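Local coordinates for protein Exo-1,3/1,4-beta-glucanase (Pseudoalteromonas sp., PDB 3RRX) that probably hydrolyses beta-1,3- and beta-1,4-linked glucans from chain ends, as an exo-acting glycoside hydrolase of family 3, at residues 523-528 and 542-547; 536-541 and 619-624; 397-402 and 549-554; 415-420 and 478-483. The protein carries 1 engineered substitution. All coordinates share one frame; numbering follows the deposited sequence.

Interaction 1. Residues 523-528 and 542-547; sequences IPVVTV and NASDAF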
loop_
_atom_site.group_PDB
_atom_site.type_symbol
_atom_site.label_atom_id
_atom_site.label_comp_id
_atom_site.label_asym_id
_atom_site.label_seq_id
_atom_site.Cartn_x
_atom_site.Cartn_y
_atom_site.Cartn_z
ATOM N N ILE A 523 8.760 30.119 -22.798
ATOM C CA ILE A 523 9.309 28.767 -22.817
ATOM C C ILE A 523 8.157 27.771 -22.692
ATOM O O ILE A 523 7.356 27.867 -21.773
ATOM C CB ILE A 523 10.292 28.553 -21.645
ATOM C CG1 ILE A 523 11.487 29.501 -21.769
ATOM C CG2 ILE A 523 10.775 27.090 -21.585
ATOM C CD1 ILE A 523 12.296 29.625 -20.495
ATOM N N PRO A 524 8.065 26.823 -23.631
ATOM C CA PRO A 524 7.038 25.775 -23.600
ATOM C C PRO A 524 7.194 24.940 -22.331
ATOM O O PRO A 524 8.313 24.566 -21.990
ATOM C CB PRO A 524 7.369 24.924 -24.826
ATOM C CG PRO A 524 8.192 25.806 -25.702
ATOM C CD PRO A 524 8.957 26.694 -24.793
ATOM N N VAL A 525 6.088 24.653 -21.650
ATOM C CA VAL A 525 6.141 24.030 -20.329
ATOM C C VAL A 525 5.423 22.686 -20.301
ATOM O O VAL A 525 4.254 22.605 -20.650
ATOM C CB VAL A 525 5.504 24.948 -19.270
ATOM C CG1 VAL A 525 5.173 24.167 -18.006
ATOM C CG2 VAL A 525 6.419 26.154 -18.976
ATOM N N VAL A 526 6.141 21.636 -19.902
ATOM C CA VAL A 526 5.543 20.329 -19.667
ATOM C C VAL A 526 5.545 20.052 -18.169
ATOM O O VAL A 526 6.610 19.946 -17.549
ATOM C CB VAL A 526 6.332 19.199 -20.363
ATOM C CG1 VAL A 526 5.828 17.829 -19.893
ATOM C CG2 VAL A 526 6.223 19.319 -21.878
ATOM N N THR A 527 4.361 19.940 -17.579
ATOM C CA THR A 527 4.279 19.768 -16.135
ATOM C C THR A 527 4.097 18.305 -15.754
ATOM O O THR A 527 3.198 17.629 -16.264
ATOM C CB THR A 527 3.145 20.622 -15.536
ATOM O OG1 THR A 527 3.460 22.009 -15.721
ATOM C CG2 THR A 527 2.975 20.323 -14.036
ATOM N N VAL A 528 4.972 17.814 -14.886
ATOM C CA VAL A 528 4.830 16.471 -14.324
ATOM C C VAL A 528 4.376 16.612 -12.874
ATOM O O VAL A 528 5.107 17.139 -12.035
ATOM C CB VAL A 528 6.152 15.670 -14.375
ATOM C CG1 VAL A 528 5.962 14.276 -13.734
ATOM C CG2 VAL A 528 6.642 15.532 -15.812
ATOM N N ASN A 542 -3.580 25.766 -16.751
ATOM C CA ASN A 542 -3.568 26.909 -17.664
ATOM C C ASN A 542 -2.144 27.397 -17.941
ATOM O O ASN A 542 -1.863 27.940 -19.006
ATOM C CB ASN A 542 -4.389 28.062 -17.103
ATOM C CG ASN A 542 -5.883 27.812 -17.196
ATOM O OD1 ASN A 542 -6.341 26.935 -17.936
ATOM N ND2 ASN A 542 -6.651 28.588 -16.442
ATOM N N ALA A 543 -1.251 27.205 -16.973
ATOM C CA ALA A 543 0.142 27.630 -17.137
ATOM C C ALA A 543 1.022 26.553 -17.778
ATOM O O ALA A 543 2.243 26.696 -17.827
ATOM C CB ALA A 543 0.724 28.067 -15.791
ATOM N N SER A 544 0.406 25.481 -18.270
ATOM C CA SER A 544 1.142 24.353 -18.832
ATOM C C SER A 544 0.697 24.087 -20.261
ATOM O O SER A 544 -0.498 24.139 -20.554
ATOM C CB SER A 544 0.887 23.081 -18.006
ATOM O OG SER A 544 1.204 23.251 -16.630
ATOM N N ASP A 545 1.651 23.782 -21.141
ATOM C CA ASP A 545 1.329 23.305 -22.488
ATOM C C ASP A 545 0.946 21.828 -22.472
ATOM O O ASP A 545 0.031 21.394 -23.179
ATOM C CB ASP A 545 2.518 23.542 -23.422
ATOM C CG ASP A 545 2.826 25.010 -23.578
ATOM O OD1 ASP A 545 3.723 25.521 -22.878
ATOM O OD2 ASP A 545 2.127 25.665 -24.373
ATOM N N ALA A 546 1.659 21.058 -21.655
ATOM C CA ALA A 546 1.290 19.670 -21.375
ATOM C C ALA A 546 1.276 19.431 -19.867
ATOM O O ALA A 546 1.970 20.116 -19.116
ATOM C CB ALA A 546 2.251 18.704 -22.056
ATOM N N PHE A 547 0.476 18.464 -19.424
ATOM C CA PHE A 547 0.341 18.197 -17.999
ATOM C C PHE A 547 0.138 16.702 -17.808
ATOM O O PHE A 547 -0.790 16.114 -18.384
ATOM C CB PHE A 547 -0.847 18.985 -17.449
ATOM C CG PHE A 547 -0.964 18.986 -15.936
ATOM C CD1 PHE A 547 -0.624 20.120 -15.203
ATOM C CD2 PHE A 547 -1.459 17.877 -15.256
ATOM C CE1 PHE A 547 -0.763 20.137 -13.819
ATOM C CE2 PHE A 547 -1.599 17.885 -13.869
ATOM C CZ PHE A 547 -1.248 19.021 -13.149
HETATM O O HOH W 1 4.736 28.342 -22.491
#
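T527, set beside S544, combines two kinds of contact in one short side chain at a strand pair. At the root of the T527 side chain, CB lies 3.4 Å from S544 OG. Its branches then part. OG1, turned beside the backbone N (chi1 -65°), donates to S544 OG at 2.7 Å, and that hydroxyl is in turn bonded to E540 O, within the preceding helix. CG2 takes the other direction and reaches F547 CE1 at 3.7 Å, meeting the ring obliquely. The backbone supplies the register: T527 N bonds to A546 O at 2.8 Å, while V525 O accepts from both D545 N and A546 N. D545 adds a side-chain rung, since its OD1 receives V525 N at 2.8 Å on the anti side of the carboxylate. A water extends this grip by donating to D545 OD1 and to I523 O. On the other face of the sheet V526 CG2 meets A546 CB at 4.0 Å. Two parallel strands tied edge to edge, with a short helix between them in the chain, are the signature of a beta-alpha-beta unit, here strand 525-530, helix 538-542 and strand 546-551.

Interaction 2. Residues 536-541 and 619-624; sequences WVNKEL and PVLSEK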
loop_
_atom_site.group_PDB
_atom_site.type_symbol
_atom_site.label_atom_id
_atom_site.label_comp_id
_atom_site.label_asym_id
_atom_site.label_seq_id
_atom_site.Cartn_x
_atom_site.Cartn_y
_atom_site.Cartn_z
ATOM N N TRP A 536 -7.487 20.069 -7.352
ATOM C CA TRP A 536 -7.952 21.136 -8.232
ATOM C C TRP A 536 -6.746 21.934 -8.702
ATOM O O TRP A 536 -6.092 22.632 -7.911
ATOM C CB TRP A 536 -8.993 22.020 -7.545
ATOM C CG TRP A 536 -9.654 22.992 -8.501
ATOM C CD1 TRP A 536 -10.627 22.715 -9.423
ATOM C CD2 TRP A 536 -9.369 24.389 -8.625
ATOM N NE1 TRP A 536 -10.963 23.861 -10.119
ATOM C CE2 TRP A 536 -10.201 24.900 -9.642
ATOM C CE3 TRP A 536 -8.491 25.259 -7.968
ATOM C CZ2 TRP A 536 -10.190 26.246 -10.010
ATOM C CZ3 TRP A 536 -8.477 26.590 -8.339
ATOM C CH2 TRP A 536 -9.322 27.071 -9.352
ATOM N N VAL A 537 -6.426 21.793 -9.985
ATOM C CA VAL A 537 -5.214 22.404 -10.550
ATOM C C VAL A 537 -5.474 23.232 -11.816
ATOM O O VAL A 537 -4.601 23.344 -12.679
ATOM C CB VAL A 537 -4.132 21.333 -10.867
ATOM C CG1 VAL A 537 -3.543 20.746 -9.581
ATOM C CG2 VAL A 537 -4.714 20.218 -11.730
ATOM N N ASN A 538 -6.664 23.824 -11.934
ATOM C CA ASN A 538 -6.984 24.606 -13.129
ATOM C C ASN A 538 -5.940 25.681 -13.434
ATOM O O ASN A 538 -5.553 25.873 -14.590
ATOM C CB ASN A 538 -8.384 25.236 -13.026
ATOM C CG ASN A 538 -9.503 24.201 -13.128
ATOM O OD1 ASN A 538 -9.271 22.999 -12.990
ATOM N ND2 ASN A 538 -10.724 24.671 -13.365
ATOM N N LYS A 539 -5.483 26.384 -12.401
ATOM C CA LYS A 539 -4.477 27.430 -12.590
ATOM C C LYS A 539 -3.185 26.863 -13.157
ATOM O O LYS A 539 -2.597 27.430 -14.084
ATOM C CB LYS A 539 -4.197 28.168 -11.279
ATOM C CG LYS A 539 -5.407 28.893 -10.704
ATOM C CD LYS A 539 -5.137 29.397 -9.295
ATOM C CE LYS A 539 -6.372 30.048 -8.685
ATOM N NZ LYS A 539 -6.115 30.396 -7.253
ATOM N N GLU A 540 -2.719 25.751 -12.590
ATOM C CA GLU A 540 -1.469 25.162 -13.052
ATOM C C GLU A 540 -1.639 24.583 -14.452
ATOM O O GLU A 540 -0.729 24.664 -15.277
ATOM C CB GLU A 540 -0.976 24.074 -12.067
ATOM C CG GLU A 540 -0.505 24.628 -10.717
ATOM C CD GLU A 540 -1.654 24.944 -9.772
ATOM O OE1 GLU A 540 -2.807 24.583 -10.090
ATOM O OE2 GLU A 540 -1.408 25.557 -8.705
ATOM N N LEU A 541 -2.804 23.991 -14.721
ATOM C CA LEU A 541 -3.097 23.483 -16.061
ATOM C C LEU A 541 -3.024 24.607 -17.097
ATOM O O LEU A 541 -2.481 24.426 -18.189
ATOM C CB LEU A 541 -4.491 22.840 -16.103
ATOM C CG LEU A 541 -4.579 21.381 -15.633
ATOM C CD1 LEU A 541 -6.037 21.011 -15.287
ATOM C CD2 LEU A 541 -4.018 20.455 -16.701
ATOM N N PRO A 619 -8.644 23.774 -23.582
ATOM C CA PRO A 619 -8.692 25.238 -23.567
ATOM C C PRO A 619 -8.341 25.794 -22.191
ATOM O O PRO A 619 -8.259 25.051 -21.208
ATOM C CB PRO A 619 -10.162 25.534 -23.895
ATOM C CG PRO A 619 -10.904 24.345 -23.361
ATOM C CD PRO A 619 -9.988 23.163 -23.563
ATOM N N VAL A 620 -8.122 27.099 -22.126
ATOM C CA VAL A 620 -7.989 27.785 -20.847
ATOM C C VAL A 620 -9.236 27.541 -19.981
ATOM O O VAL A 620 -10.378 27.657 -20.446
ATOM C CB VAL A 620 -7.721 29.302 -21.053
ATOM C CG1 VAL A 620 -7.951 30.083 -19.767
ATOM C CG2 VAL A 620 -6.292 29.521 -21.572
ATOM N N LEU A 621 -8.996 27.202 -18.719
ATOM C CA LEU A 621 -10.038 26.779 -17.795
ATOM C C LEU A 621 -10.355 27.878 -16.800
ATOM O O LEU A 621 -9.520 28.740 -16.534
ATOM C CB LEU A 621 -9.552 25.541 -17.021
ATOM C CG LEU A 621 -9.203 24.315 -17.865
ATOM C CD1 LEU A 621 -8.494 23.253 -16.998
ATOM C CD2 LEU A 621 -10.452 23.746 -18.547
ATOM N N SER A 622 -11.558 27.843 -16.234
ATOM C CA SER A 622 -11.913 28.812 -15.207
ATOM C C SER A 622 -10.993 28.684 -14.000
ATOM O O SER A 622 -10.704 27.569 -13.538
ATOM C CB SER A 622 -13.371 28.640 -14.770
ATOM O OG SER A 622 -13.612 29.359 -13.574
ATOM N N GLU A 623 -10.538 29.820 -13.477
ATOM C CA GLU A 623 -9.697 29.816 -12.278
ATOM C C GLU A 623 -10.460 30.311 -11.052
ATOM O O GLU A 623 -9.874 30.542 -9.995
ATOM C CB GLU A 623 -8.417 30.635 -12.496
ATOM C CG GLU A 623 -7.489 30.043 -13.555
ATOM C CD GLU A 623 -6.194 30.818 -13.743
ATOM O OE1 GLU A 623 -5.919 31.772 -12.981
ATOM O OE2 GLU A 623 -5.437 30.466 -14.668
ATOM N N LYS A 624 -11.771 30.476 -11.197
ATOM C CA LYS A 624 -12.597 30.903 -10.074
ATOM C C LYS A 624 -12.620 29.838 -8.976
ATOM O O LYS A 624 -12.810 28.655 -9.251
ATOM C CB LYS A 624 -14.023 31.192 -10.536
ATOM C CG LYS A 624 -14.893 31.816 -9.460
ATOM C CD LYS A 624 -16.274 32.159 -10.005
ATOM C CE LYS A 624 -17.143 32.828 -8.946
ATOM N NZ LYS A 624 -18.536 33.076 -9.436
HETATM O O HOH W 2 -2.638 30.058 -14.537
#
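N538 ND2 donates to S622 O at 2.9 Å, a nearly straight bond (166° at the hydrogen) that lies in the amide plane of N538 and in the carbonyl plane of its acceptor. It joins the first turn of helix 538-542, for which V537 is the N-cap residue, to an irregular segment near the end of the modelled chain. That segment is itself shaped by an ST turn, in which S622 OG accepts from K624 N. The same ND2 also makes a weak bond to K586 O. An alanine here would probably leave S622 O without its amide donor and set this part of 619-624 free to shift over the helix, although CB would still rest on one face of the W536 indole.

W536, its CG anti to the backbone N (chi1 -171°), carries the rim of its six-membered ring to the segment: CH2 lies 3.6 Å from E623 O, which sits at the ring edge, while NE1 is engaged by K586 O. At the other end of the contact L541 CD1 and L621 CD1 touch at 3.7 Å. Alongside, the side chains of K539 and E623 pass obliquely, with K539 CG 3.7 Å from E623 CD. Their charged ends do not meet: K539 NZ stands 5.9 Å from E623 OE1 and forms its salt bridge with E503. E623 OE2 instead accepts from N542 ND2 and from a water that lies 2.8 Å from it and donates also to K539 O, at 2.7 Å.

Interaction 3. Residues 397-402 and 549-554; sequences SLVLLK and AAWLPG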
loop_
_atom_site.group_PDB
_atom_site.type_symbol
_atom_site.label_atom_id
_atom_site.label_comp_id
_atom_site.label_asym_id
_atom_site.label_seq_id
_atom_site.Cartn_x
_atom_site.Cartn_y
_atom_site.Cartn_z
ATOM N N SER A 397 1.393 3.777 -15.500
ATOM C CA SER A 397 0.598 4.518 -14.521
ATOM C C SER A 397 0.333 5.976 -14.934
ATOM O O SER A 397 -0.618 6.597 -14.450
ATOM C CB SER A 397 1.297 4.512 -13.157
ATOM O OG SER A 397 2.440 5.363 -13.182
ATOM N N LEU A 398 1.181 6.531 -15.800
ATOM C CA LEU A 398 1.110 7.961 -16.114
ATOM C C LEU A 398 -0.163 8.270 -16.895
ATOM O O LEU A 398 -0.525 7.534 -17.809
ATOM C CB LEU A 398 2.325 8.422 -16.937
ATOM C CG LEU A 398 3.742 8.002 -16.503
ATOM C CD1 LEU A 398 4.791 8.606 -17.456
ATOM C CD2 LEU A 398 4.023 8.444 -15.081
ATOM N N VAL A 399 -0.833 9.364 -16.540
ATOM C CA VAL A 399 -2.011 9.788 -17.278
ATOM C C VAL A 399 -1.767 11.168 -17.887
ATOM O O VAL A 399 -1.476 12.141 -17.178
ATOM C CB VAL A 399 -3.286 9.794 -16.405
ATOM C CG1 VAL A 399 -4.479 10.296 -17.210
ATOM C CG2 VAL A 399 -3.578 8.385 -15.859
ATOM N N LEU A 400 -1.867 11.241 -19.210
ATOM C CA LEU A 400 -1.698 12.505 -19.923
ATOM C C LEU A 400 -3.025 13.278 -19.921
ATOM O O LEU A 400 -3.979 12.879 -20.584
ATOM C CB LEU A 400 -1.214 12.229 -21.356
ATOM C CG LEU A 400 -0.942 13.416 -22.288
ATOM C CD1 LEU A 400 0.176 14.285 -21.722
ATOM C CD2 LEU A 400 -0.566 12.914 -23.676
ATOM N N LEU A 401 -3.085 14.371 -19.163
ATOM C CA LEU A 401 -4.307 15.166 -19.046
ATOM C C LEU A 401 -4.401 16.224 -20.147
ATOM O O LEU A 401 -5.492 16.539 -20.622
ATOM C CB LEU A 401 -4.391 15.850 -17.673
ATOM C CG LEU A 401 -4.430 14.929 -16.440
ATOM C CD1 LEU A 401 -4.537 15.761 -15.166
ATOM C CD2 LEU A 401 -5.576 13.918 -16.506
ATOM N N LYS A 402 -3.251 16.761 -20.539
ATOM C CA LYS A 402 -3.182 17.855 -21.511
ATOM C C LYS A 402 -1.890 17.718 -22.307
ATOM O O LYS A 402 -0.829 17.437 -21.740
ATOM C CB LYS A 402 -3.222 19.209 -20.787
ATOM C CG LYS A 402 -3.046 20.431 -21.687
ATOM C CD LYS A 402 -3.208 21.729 -20.896
ATOM C CE LYS A 402 -3.030 22.964 -21.800
ATOM N NZ LYS A 402 -3.233 24.215 -21.010
ATOM N N ALA A 549 -0.309 13.544 -15.019
ATOM C CA ALA A 549 -0.521 13.036 -13.673
ATOM C C ALA A 549 0.358 11.805 -13.509
ATOM O O ALA A 549 0.098 10.767 -14.120
ATOM C CB ALA A 549 -1.989 12.683 -13.447
ATOM N N ALA A 550 1.407 11.931 -12.700
ATOM C CA ALA A 550 2.363 10.840 -12.510
ATOM C C ALA A 550 2.155 10.109 -11.181
ATOM O O ALA A 550 2.828 9.112 -10.901
ATOM C CB ALA A 550 3.822 11.371 -12.622
ATOM N N TRP A 551 1.247 10.620 -10.355
ATOM C CA TRP A 551 0.910 9.971 -9.082
ATOM C C TRP A 551 2.153 9.894 -8.188
ATOM O O TRP A 551 2.873 10.884 -8.066
ATOM C CB TRP A 551 0.260 8.596 -9.325
ATOM C CG TRP A 551 -0.797 8.662 -10.428
ATOM C CD1 TRP A 551 -0.728 8.083 -11.665
ATOM C CD2 TRP A 551 -2.048 9.374 -10.387
ATOM N NE1 TRP A 551 -1.874 8.364 -12.382
ATOM C CE2 TRP A 551 -2.692 9.162 -11.624
ATOM C CE3 TRP A 551 -2.686 10.165 -9.422
ATOM C CZ2 TRP A 551 -3.938 9.730 -11.931
ATOM C CZ3 TRP A 551 -3.937 10.721 -9.723
ATOM C CH2 TRP A 551 -4.549 10.491 -10.965
ATOM N N LEU A 552 2.395 8.752 -7.554
ATOM C CA LEU A 552 3.585 8.573 -6.723
ATOM C C LEU A 552 4.362 7.374 -7.250
ATOM O O LEU A 552 4.245 6.272 -6.715
ATOM C CB LEU A 552 3.196 8.350 -5.252
ATOM C CG LEU A 552 2.421 9.518 -4.636
ATOM C CD1 LEU A 552 1.791 9.147 -3.292
ATOM C CD2 LEU A 552 3.302 10.780 -4.519
ATOM N N PRO A 553 5.156 7.586 -8.312
ATOM C CA PRO A 553 5.727 6.486 -9.103
ATOM C C PRO A 553 6.709 5.548 -8.395
ATOM O O PRO A 553 6.927 4.448 -8.905
ATOM C CB PRO A 553 6.422 7.207 -10.267
ATOM C CG PRO A 553 6.568 8.623 -9.836
ATOM C CD PRO A 553 5.432 8.907 -8.914
ATOM N N GLY A 554 7.283 5.940 -7.261
ATOM C CA GLY A 554 8.188 5.036 -6.556
ATOM C C GLY A 554 9.649 5.225 -6.951
ATOM O O GLY A 554 10.050 6.323 -7.316
HETATM O O HOH W 3 2.734 6.324 -10.604
#
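V399 and A549 form an antiparallel hydrogen-bonded pair, and this is where the contact is tightest. V399 N donates to A549 O at 2.9 Å and A549 N returns a bond to V399 O at 2.8 Å, the first almost straight at 174°. Apolar groups fill in on both faces: L398 CD2 meets A550 CB at 3.8 Å, and on the V399 and A549 face V399 CG2 reaches the edge of the W551 indole, 3.9 Å from NE1. The methyl of A549 lies over one face of the same ring, toward its rim. On that side helix 127-133 packs on V399 and W551, consistent with a place where the N-terminal barrel and the C-terminal domain meet. Beyond the pair strand 399-403 departs from regular pairing, L401 and K402 both facing F547 in a classic beta bulge.

Toward S397 the fit is less direct. W551 carries its indole across with CG turned beside the backbone N (chi1 -45°), but NE1 makes only a weak, strongly bent bond to S397 O (122° at the hydrogen). S397 OG, 4.4 Å from A550 O, cannot bond to it directly, and a water donates to both; the hydroxyl is also bonded to V394 O. The chemistry implies a division of labour: two main-chain bonds set the register, apolar groups pack on both faces, and a water links polar atoms held too far apart.

Interaction 4. Residues 415-420 and 478-483; sequences RILVAG and SKPDVA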
loop_
_atom_site.group_PDB
_atom_site.type_symbol
_atom_site.label_atom_id
_atom_site.label_comp_id
_atom_site.label_asym_id
_atom_site.label_seq_id
_atom_site.Cartn_x
_atom_site.Cartn_y
_atom_site.Cartn_z
ATOM N N ARG A 415 17.429 20.809 -26.199
ATOM C CA ARG A 415 17.952 21.434 -24.990
ATOM C C ARG A 415 16.815 21.583 -23.986
ATOM O O ARG A 415 15.842 22.313 -24.229
ATOM C CB ARG A 415 18.563 22.798 -25.290
ATOM C CG ARG A 415 19.116 23.498 -24.060
ATOM C CD ARG A 415 19.652 24.879 -24.403
ATOM N NE ARG A 415 20.530 24.846 -25.571
ATOM C CZ ARG A 415 21.849 24.713 -25.515
ATOM N NH1 ARG A 415 22.461 24.597 -24.343
ATOM N NH2 ARG A 415 22.562 24.697 -26.635
ATOM N N ILE A 416 16.942 20.888 -22.860
ATOM C CA ILE A 416 15.859 20.803 -21.887
ATOM C C ILE A 416 16.274 21.367 -20.539
ATOM O O ILE A 416 17.391 21.137 -20.067
ATOM C CB ILE A 416 15.417 19.337 -21.717
ATOM C CG1 ILE A 416 14.918 18.790 -23.057
ATOM C CG2 ILE A 416 14.343 19.190 -20.619
ATOM C CD1 ILE A 416 14.647 17.301 -23.046
ATOM N N LEU A 417 15.372 22.122 -19.930
ATOM C CA LEU A 417 15.523 22.541 -18.545
ATOM C C LEU A 417 14.570 21.725 -17.678
ATOM O O LEU A 417 13.385 21.625 -17.991
ATOM C CB LEU A 417 15.166 24.011 -18.398
ATOM C CG LEU A 417 15.105 24.583 -16.977
ATOM C CD1 LEU A 417 16.509 24.648 -16.356
ATOM C CD2 LEU A 417 14.479 25.972 -17.019
ATOM N N VAL A 418 15.075 21.139 -16.597
ATOM C CA VAL A 418 14.198 20.439 -15.658
ATOM C C VAL A 418 14.173 21.250 -14.377
ATOM O O VAL A 418 15.225 21.531 -13.795
ATOM C CB VAL A 418 14.682 19.007 -15.360
ATOM C CG1 VAL A 418 13.662 18.269 -14.483
ATOM C CG2 VAL A 418 14.910 18.246 -16.659
ATOM N N ALA A 419 12.974 21.635 -13.956
ATOM C CA ALA A 419 12.802 22.534 -12.827
ATOM C C ALA A 419 11.716 21.991 -11.913
ATOM O O ALA A 419 11.118 20.951 -12.198
ATOM C CB ALA A 419 12.422 23.955 -13.330
ATOM N N GLY A 420 11.461 22.690 -10.814
ATOM C CA GLY A 420 10.418 22.276 -9.887
ATOM C C GLY A 420 11.021 21.530 -8.712
ATOM O O GLY A 420 12.044 20.866 -8.846
ATOM N N SER A 478 21.563 29.027 -20.929
ATOM C CA SER A 478 21.134 28.920 -22.317
ATOM C C SER A 478 19.635 28.662 -22.342
ATOM O O SER A 478 19.162 27.695 -21.749
ATOM C CB SER A 478 21.868 27.778 -23.022
ATOM O OG SER A 478 23.270 27.868 -22.827
ATOM N N LYS A 479 18.883 29.524 -23.014
ATOM C CA LYS A 479 17.432 29.366 -23.052
ATOM C C LYS A 479 17.047 28.007 -23.630
ATOM O O LYS A 479 17.495 27.641 -24.719
ATOM C CB LYS A 479 16.796 30.484 -23.864
ATOM C CG LYS A 479 15.295 30.553 -23.724
ATOM C CD LYS A 479 14.748 31.780 -24.427
ATOM C CE LYS A 479 13.522 32.321 -23.710
ATOM N NZ LYS A 479 12.934 33.503 -24.410
ATOM N N PRO A 480 16.214 27.244 -22.899
ATOM C CA PRO A 480 15.907 25.882 -23.346
ATOM C C PRO A 480 14.822 25.856 -24.415
ATOM O O PRO A 480 14.066 26.819 -24.558
ATOM C CB PRO A 480 15.392 25.205 -22.062
ATOM C CG PRO A 480 14.738 26.312 -21.310
ATOM C CD PRO A 480 15.548 27.574 -21.626
ATOM N N ASP A 481 14.750 24.752 -25.151
ATOM C CA ASP A 481 13.662 24.520 -26.087
ATOM C C ASP A 481 12.352 24.222 -25.353
ATOM O O ASP A 481 11.268 24.502 -25.860
ATOM C CB ASP A 481 14.006 23.339 -26.988
ATOM C CG ASP A 481 15.258 23.581 -27.801
ATOM O OD1 ASP A 481 15.467 24.727 -28.243
ATOM O OD2 ASP A 481 16.024 22.625 -28.004
ATOM N N VAL A 482 12.461 23.642 -24.163
ATOM C CA VAL A 482 11.288 23.261 -23.373
ATOM C C VAL A 482 11.699 23.106 -21.913
ATOM O O VAL A 482 12.857 22.790 -21.618
ATOM C CB VAL A 482 10.661 21.940 -23.888
ATOM C CG1 VAL A 482 11.661 20.794 -23.809
ATOM C CG2 VAL A 482 9.366 21.592 -23.117
ATOM N N ALA A 483 10.764 23.360 -21.001
ATOM C CA ALA A 483 11.010 23.134 -19.583
ATOM C C ALA A 483 10.100 22.011 -19.093
ATOM O O ALA A 483 8.887 22.056 -19.299
ATOM C CB ALA A 483 10.763 24.402 -18.781
#
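A parallel strand pair in the mixed sheet of the family 3 C-terminal domain joins 415-420 to 478-483, with I416 matched to V482 and L417 to A483. L417 N donates to V482 O at 3.1 Å, nearly along the C=O axis. Before the regular pairing starts, D481 takes hold of R415 twice: D481 N bonds to R415 O at 2.8 Å, and D481 OD2 receives R415 N at 2.9 Å from above the carboxylate plane. The R415 side chain starts with CG anti to the backbone N (chi1 180°) and bends at chi3, so that CD lies 3.5 Å from K479 O and NH1 the same distance from S478 CB. Replacing it with a glycine would probably lose these contacts with K479 O and S478 CB and open a gap beside them, while both bonds made by the R415 backbone to D481 could persist. Deeper in, P480 CG packs on L417 CB at 3.7 Å, and on the opposite face I416 CG1 and V482 CG1 run side by side. Strand 467-470 flanks the other edge of 415-419; helix 453-463 touches I416 and V418, whereas L518 of helix 510-520 lies against L417 and A483.

How the interactions relate
Interactions 1, 3 and 4 are successive samples of one mixed sheet: strand 546-551 serves both 1 and 3, and strands 525-530 and 482-488, neighbours in the sheet, bring 1 and 4 together through V526 N to A483 O. Interactions 1 and 3 are buried, whereas 4 opens toward the surface at its R415 end. Interaction 2 is the exception, a partly buried docking of the late segment 619-624 on the helix that precedes strand 546-551. It meets interaction 1 where N542 OD1 accepts from L621 N. Main-chain bonds dominate the sheet contacts, while side chains carry interaction 2. K402 NZ, bonding to L541 O and S544 O, ties 3 to both 2 and 1.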